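Local coordinates for protein amino Transferase (Eubacterium rectale, PDB 3ELE) that probably catalyses pyridoxal-5'-phosphate-dependent transfer of amino groups, as a member of the class I and II aminotransferase family, at residues V188-E191 with E192-K195; A86-L89 with N90-G94; F162-L165 with E166-N170. One frame throughout, in Å; residues are numbered along the deposited sequence.

Contact 1 of 3, residues V188-E191 with E192-K195; sequences VYSE and ETIK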
# COMPACT_ATOMS: atom_id res chain seq x y z
N VAL A 188 -8.39 20.19 19.47
CA VAL A 188 -7.41 20.82 18.59
C VAL A 188 -6.35 21.40 19.50
O VAL A 188 -6.67 22.22 20.36
CB VAL A 188 -8.01 21.92 17.70
CG1 VAL A 188 -6.89 22.67 16.94
CG2 VAL A 188 -8.99 21.35 16.73
N TYR A 189 -5.11 20.97 19.34
CA TYR A 189 -4.01 21.50 20.18
C TYR A 189 -3.69 22.95 19.82
O TYR A 189 -3.52 23.28 18.64
CB TYR A 189 -2.75 20.64 20.13
CG TYR A 189 -2.89 19.20 20.61
CD1 TYR A 189 -3.72 18.85 21.69
CD2 TYR A 189 -2.12 18.18 20.04
CE1 TYR A 189 -3.82 17.52 22.14
CE2 TYR A 189 -2.21 16.85 20.49
CZ TYR A 189 -3.07 16.53 21.54
OH TYR A 189 -3.16 15.23 21.98
N SER A 190 -3.69 23.80 20.84
CA SER A 190 -3.39 25.23 20.69
C SER A 190 -1.92 25.44 20.41
O SER A 190 -1.10 24.55 20.68
CB SER A 190 -3.74 25.98 21.98
OG SER A 190 -2.95 25.48 23.07
N GLU A 191 -1.58 26.63 19.93
CA GLU A 191 -0.18 27.02 19.72
C GLU A 191 0.63 26.81 21.00
O GLU A 191 1.76 26.32 20.95
CB GLU A 191 -0.07 28.49 19.29
CG GLU A 191 1.33 28.87 18.84
CD GLU A 191 1.49 30.33 18.47
OE1 GLU A 191 0.93 31.22 19.16
OE2 GLU A 191 2.26 30.58 17.51
N GLU A 192 0.04 27.19 22.13
CA GLU A 192 0.68 27.05 23.44
C GLU A 192 1.02 25.58 23.72
O GLU A 192 2.14 25.27 24.13
CB GLU A 192 -0.20 27.67 24.54
CG GLU A 192 0.41 27.64 25.94
CD GLU A 192 -0.47 28.33 26.98
OE1 GLU A 192 -1.20 29.29 26.65
OE2 GLU A 192 -0.40 27.91 28.15
N THR A 193 0.07 24.68 23.48
CA THR A 193 0.28 23.23 23.65
C THR A 193 1.40 22.72 22.73
O THR A 193 2.29 21.99 23.19
CB THR A 193 -1.03 22.46 23.41
OG1 THR A 193 -1.96 22.83 24.41
CG2 THR A 193 -0.82 20.96 23.45
N ILE A 194 1.37 23.14 21.46
CA ILE A 194 2.38 22.77 20.47
C ILE A 194 3.77 23.32 20.88
O ILE A 194 4.76 22.60 20.74
CB ILE A 194 1.96 23.19 19.01
CG1 ILE A 194 0.65 22.48 18.56
CG2 ILE A 194 3.10 22.93 18.00
CD1 ILE A 194 0.70 20.91 18.51
N LYS A 195 3.82 24.55 21.40
CA LYS A 195 5.09 25.17 21.87
C LYS A 195 5.66 24.45 23.11
O LYS A 195 6.85 24.17 23.14
CB LYS A 195 4.93 26.67 22.17
CG LYS A 195 4.80 27.54 20.92
CD LYS A 195 4.24 28.93 21.21
CE LYS A 195 5.15 29.81 22.03
NZ LYS A 195 4.52 31.17 22.28
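With CG1 of Ile194 set beside its own backbone N and anti to the carbonyl carbon, and the chain turned again at chi2 (-61°), the CD1 methyl of Ile194 swings back to CB of Tyr189, 3.8 Å away. Tyr189 immediately precedes the N-cap residue Ser190, so this pair forms a hydrophobic staple, bracketing the first turn of the helix. The ring of Tyr189 then runs away from the turn, its root resting obliquely against the CG2 methyl of Thr193. Ser190 places its hydroxyl between the backbone N and the carbonyl carbon (chi1 61°), where OG meets Thr193 OG1 at 3.1 Å, a hydrogen bond whose proton has another acceptor within reach. Gln159 binds that same threonine hydroxyl as well as the backbone N of Ser190, tying cap and helix to one amide. The helical ladder starts at once: Ile194 N donates to Ser190 O over 2.9 Å in a nearly straight bond. One residue on, Lys195, with CG beside its backbone N and chi2 extended (163°), lays CD 3.8 Å from CG of Glu191. Their charged ends stay apart, and Glu191 OE2 is bonded to Tyr236 instead. The turn thus opens helix 191-208, the connection from strand 173-178 to its parallel neighbour 213-217 in a beta-alpha-beta crossover, and both Tyr189 and Ile194 rest on Ile178 of the first of these strands.

Contact 2 of 3, residues A86-L89 with N90-G94; sequences AEFL and NNTHG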
# COMPACT_ATOMS: atom_id res chain seq x y z
N ALA A 86 4.00 21.21 -2.00
CA ALA A 86 5.01 22.08 -1.36
C ALA A 86 4.61 23.56 -1.48
O ALA A 86 4.60 24.28 -0.48
CB ALA A 86 6.40 21.86 -1.97
N GLU A 87 4.20 23.97 -2.70
CA GLU A 87 3.78 25.35 -2.99
C GLU A 87 2.48 25.77 -2.28
O GLU A 87 2.36 26.92 -1.84
CB GLU A 87 3.67 25.57 -4.51
CG GLU A 87 5.05 25.48 -5.23
CD GLU A 87 4.96 25.34 -6.77
OE1 GLU A 87 3.85 25.51 -7.35
OE2 GLU A 87 6.02 25.06 -7.40
N PHE A 88 1.51 24.85 -2.21
CA PHE A 88 0.26 25.08 -1.47
C PHE A 88 0.53 25.25 0.04
O PHE A 88 -0.05 26.13 0.66
CB PHE A 88 -0.76 23.93 -1.69
CG PHE A 88 -1.93 23.97 -0.72
CD1 PHE A 88 -2.95 24.90 -0.89
CD2 PHE A 88 -1.96 23.13 0.38
CE1 PHE A 88 -4.01 24.99 0.03
CE2 PHE A 88 -3.01 23.20 1.31
CZ PHE A 88 -4.04 24.12 1.14
N LEU A 89 1.37 24.38 0.60
CA LEU A 89 1.75 24.43 2.04
C LEU A 89 2.51 25.72 2.39
O LEU A 89 2.25 26.32 3.42
CB LEU A 89 2.56 23.19 2.45
CG LEU A 89 1.86 21.82 2.44
CD1 LEU A 89 2.88 20.66 2.74
CD2 LEU A 89 0.67 21.79 3.39
N ASN A 90 3.43 26.13 1.51
CA ASN A 90 4.19 27.39 1.68
C ASN A 90 3.26 28.62 1.64
O ASN A 90 3.36 29.49 2.47
CB ASN A 90 5.32 27.50 0.65
CG ASN A 90 6.34 26.36 0.77
OD1 ASN A 90 6.33 25.59 1.73
ND2 ASN A 90 7.18 26.22 -0.25
N ASN A 91 2.33 28.66 0.68
CA ASN A 91 1.36 29.75 0.57
C ASN A 91 0.35 29.82 1.72
O ASN A 91 -0.13 30.92 2.04
CB ASN A 91 0.61 29.71 -0.77
CG ASN A 91 1.50 30.07 -1.98
OD1 ASN A 91 2.44 30.87 -1.89
ND2 ASN A 91 1.16 29.49 -3.15
N THR A 92 0.06 28.68 2.35
CA THR A 92 -0.91 28.59 3.46
C THR A 92 -0.27 28.80 4.85
O THR A 92 -0.86 29.45 5.72
CB THR A 92 -1.63 27.21 3.46
OG1 THR A 92 -2.06 26.90 2.13
CG2 THR A 92 -2.82 27.19 4.42
N HIS A 93 0.93 28.24 5.05
CA HIS A 93 1.62 28.24 6.34
C HIS A 93 2.89 29.08 6.46
O HIS A 93 3.39 29.29 7.59
CB HIS A 93 1.92 26.79 6.72
CG HIS A 93 0.71 25.93 6.72
ND1 HIS A 93 -0.29 26.05 7.67
CD2 HIS A 93 0.31 24.95 5.88
CE1 HIS A 93 -1.25 25.18 7.41
NE2 HIS A 93 -0.90 24.50 6.33
N GLY A 94 3.41 29.58 5.34
CA GLY A 94 4.65 30.36 5.36
C GLY A 94 5.91 29.54 5.53
O GLY A 94 6.95 30.07 5.90
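Thr92 sets its hydroxyl over one face of the Phe88 ring, a full helical turn earlier, with OG1 nearest to CE1 at 3.4 Å and displaced toward the rim. Two torsions create this overlap. Phe88 holds CG opposite its backbone N (chi1 168°), which swings the ring toward the following turn, while Thr92 (chi1 -47°) keeps OG1 beside its own N and turned back along the helix. The same hydroxyl donates to Phe88 O over 2.6 Å, arriving tilted out of the carbonyl plane. Thr92 N adds only a weak bond to that oxygen, so the side chain supplements a loosened backbone link. The other branch, CG2, sits 3.8 Å above the plane of the neighbouring His93 ring.

This is the C-terminal turn of helix 79-93, in the large domain of the fold type I PLP-dependent enzymes. Gly94 leaves the helix with a positive phi (76°), yet its N still reaches Asn90 O. One residue back, Leu89 O accepts His93 N over 2.8 Å. The His93 ring bends back toward the same turn, bringing its CD2 to 4.0 Å from the CD2 methyl of Leu89; the imidazole also stacks with Phe232. Leu89 itself packs on Tyr259 and Leu261 of strand 258-261. Asn90 folds CB and CG back over Ala86 O, but its amide is employed farther along: ND2 donates to Phe97 O and OD1 pairs with Thr95 OG1. Both ends of that amide are therefore fixed by the chain just beyond the helix, which they bind against the last turn. His93 O, near the helix end, takes a hydrogen bond from Lys235 NZ.

Contact 3 of 3, residues F162-L165 with E166-N170; sequences FDAL and EERIN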
# COMPACT_ATOMS: atom_id res chain seq x y z
N PHE A 162 1.40 17.43 30.39
CA PHE A 162 2.86 17.48 30.21
C PHE A 162 3.68 16.80 31.29
O PHE A 162 4.76 16.29 30.98
CB PHE A 162 3.35 18.91 29.95
CG PHE A 162 2.90 19.46 28.64
CD1 PHE A 162 3.44 18.97 27.43
CD2 PHE A 162 1.88 20.42 28.58
CE1 PHE A 162 3.01 19.45 26.20
CE2 PHE A 162 1.44 20.91 27.34
CZ PHE A 162 2.00 20.42 26.15
N ASP A 163 3.17 16.76 32.52
CA ASP A 163 3.84 16.03 33.62
C ASP A 163 3.85 14.52 33.32
O ASP A 163 4.93 13.88 33.35
CB ASP A 163 3.18 16.32 34.98
CG ASP A 163 3.50 17.74 35.52
OD1 ASP A 163 4.23 18.51 34.87
OD2 ASP A 163 3.03 18.08 36.63
N ALA A 164 2.67 13.99 32.99
CA ALA A 164 2.48 12.58 32.62
C ALA A 164 3.34 12.26 31.39
O ALA A 164 4.04 11.25 31.40
CB ALA A 164 0.99 12.27 32.34
N LEU A 165 3.33 13.13 30.38
CA LEU A 165 4.13 12.90 29.16
C LEU A 165 5.61 12.84 29.47
O LEU A 165 6.26 11.87 29.10
CB LEU A 165 3.88 13.95 28.06
CG LEU A 165 4.77 13.94 26.80
CD1 LEU A 165 4.89 12.53 26.16
CD2 LEU A 165 4.28 14.98 25.80
N GLU A 166 6.13 13.87 30.16
CA GLU A 166 7.55 13.95 30.52
C GLU A 166 8.04 12.72 31.30
O GLU A 166 9.16 12.26 31.09
CB GLU A 166 7.83 15.23 31.33
CG GLU A 166 9.32 15.42 31.65
CD GLU A 166 9.69 16.78 32.20
OE1 GLU A 166 8.81 17.64 32.41
OE2 GLU A 166 10.90 16.98 32.42
N GLU A 167 7.19 12.23 32.21
CA GLU A 167 7.47 11.05 33.03
C GLU A 167 7.59 9.76 32.19
O GLU A 167 8.35 8.86 32.56
CB GLU A 167 6.38 10.91 34.11
CG GLU A 167 6.64 9.88 35.20
CD GLU A 167 5.47 9.73 36.20
OE1 GLU A 167 4.48 10.50 36.15
OE2 GLU A 167 5.56 8.80 37.04
N ARG A 168 6.88 9.69 31.06
CA ARG A 168 6.93 8.52 30.14
C ARG A 168 7.99 8.61 29.03
O ARG A 168 8.12 7.67 28.24
CB ARG A 168 5.54 8.27 29.55
CG ARG A 168 4.58 7.76 30.59
CD ARG A 168 3.15 7.91 30.19
NE ARG A 168 2.26 7.29 31.19
CZ ARG A 168 1.96 7.80 32.38
NH1 ARG A 168 2.46 8.96 32.81
NH2 ARG A 168 1.12 7.13 33.18
N ILE A 169 8.72 9.72 28.96
CA ILE A 169 9.81 9.90 28.00
C ILE A 169 11.06 9.32 28.66
O ILE A 169 11.35 9.63 29.81
CB ILE A 169 10.07 11.40 27.67
CG1 ILE A 169 8.93 12.00 26.85
CG2 ILE A 169 11.39 11.56 26.89
CD1 ILE A 169 9.02 13.51 26.73
N ASN A 170 11.81 8.50 27.91
CA ASN A 170 13.06 7.86 28.38
C ASN A 170 14.03 7.65 27.20
O ASN A 170 13.77 8.12 26.07
CB ASN A 170 12.75 6.56 29.15
CG ASN A 170 11.96 5.53 28.32
OD1 ASN A 170 12.45 4.99 27.35
ND2 ASN A 170 10.76 5.22 28.77
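Arg168 curls back over the carbonyl of Ala164, its aliphatic CG and CD lying alongside the oxygen and its guanidinium reaching past it to the CB methyl of Ala164. The chain is extended from CG to NE, and the turn at chi4 (75°) then brings NH1 round to Ala164 O at 3.1 Å. That oxygen lies at the edge of the guanidinium, near its plane, and the N-H points at it fairly straight (156°). Seen from the acceptor the approach is less regular, for NH1 stands above the carbonyl plane, not on a lone pair. The backbone N of Arg168 reaches the same oxygen at 3.3 Å from the opposite face, so one residue grips a single carbonyl twice. The arrangement illustrates how an arginine can pair with the backbone of its own last helical turn. Here the ladder is slackening: Glu166 N still bonds Phe162 O well, at 2.9 Å, whereas the further bond from Arg168 N to Leu165 O is weak. On another side of the turn Leu165 sends CD1 across to CG1 of Ile169, a looser apolar contact of 4.1 Å. Glu166, its chain extended, carries its carboxylate away to a salt bridge with Lys203. Leu165 and Ile169 both press on Ile128 of strand 126-130, Ala164 and Arg168 on edge strand 147-151, while helix 191-208 lies alongside, meeting Phe162, Leu165, Glu166 and Ile169.

Overall arrangement
The three contacts follow one another along the chain in the order 2, 3, 1, and all are local turns of helices arranged around the large-domain sheet. Contacts 1 and 3 are direct neighbours: their centres lie 17 Å apart, and CZ of Phe162 packs 3.4 Å from Thr193 O, joining the short helix 162-167 to the start of helix 191-208. Contact 2 stands apart, its centre 20 Å from that of contact 1 and 33 Å from that of contact 3. On the cofactor side, the side chain of Tyr189 in contact 1 is about 11 Å from a bound pyridoxal-5'-phosphate, and the pocket residues Asn179 and Asn183 lie just upstream of residues 188-191.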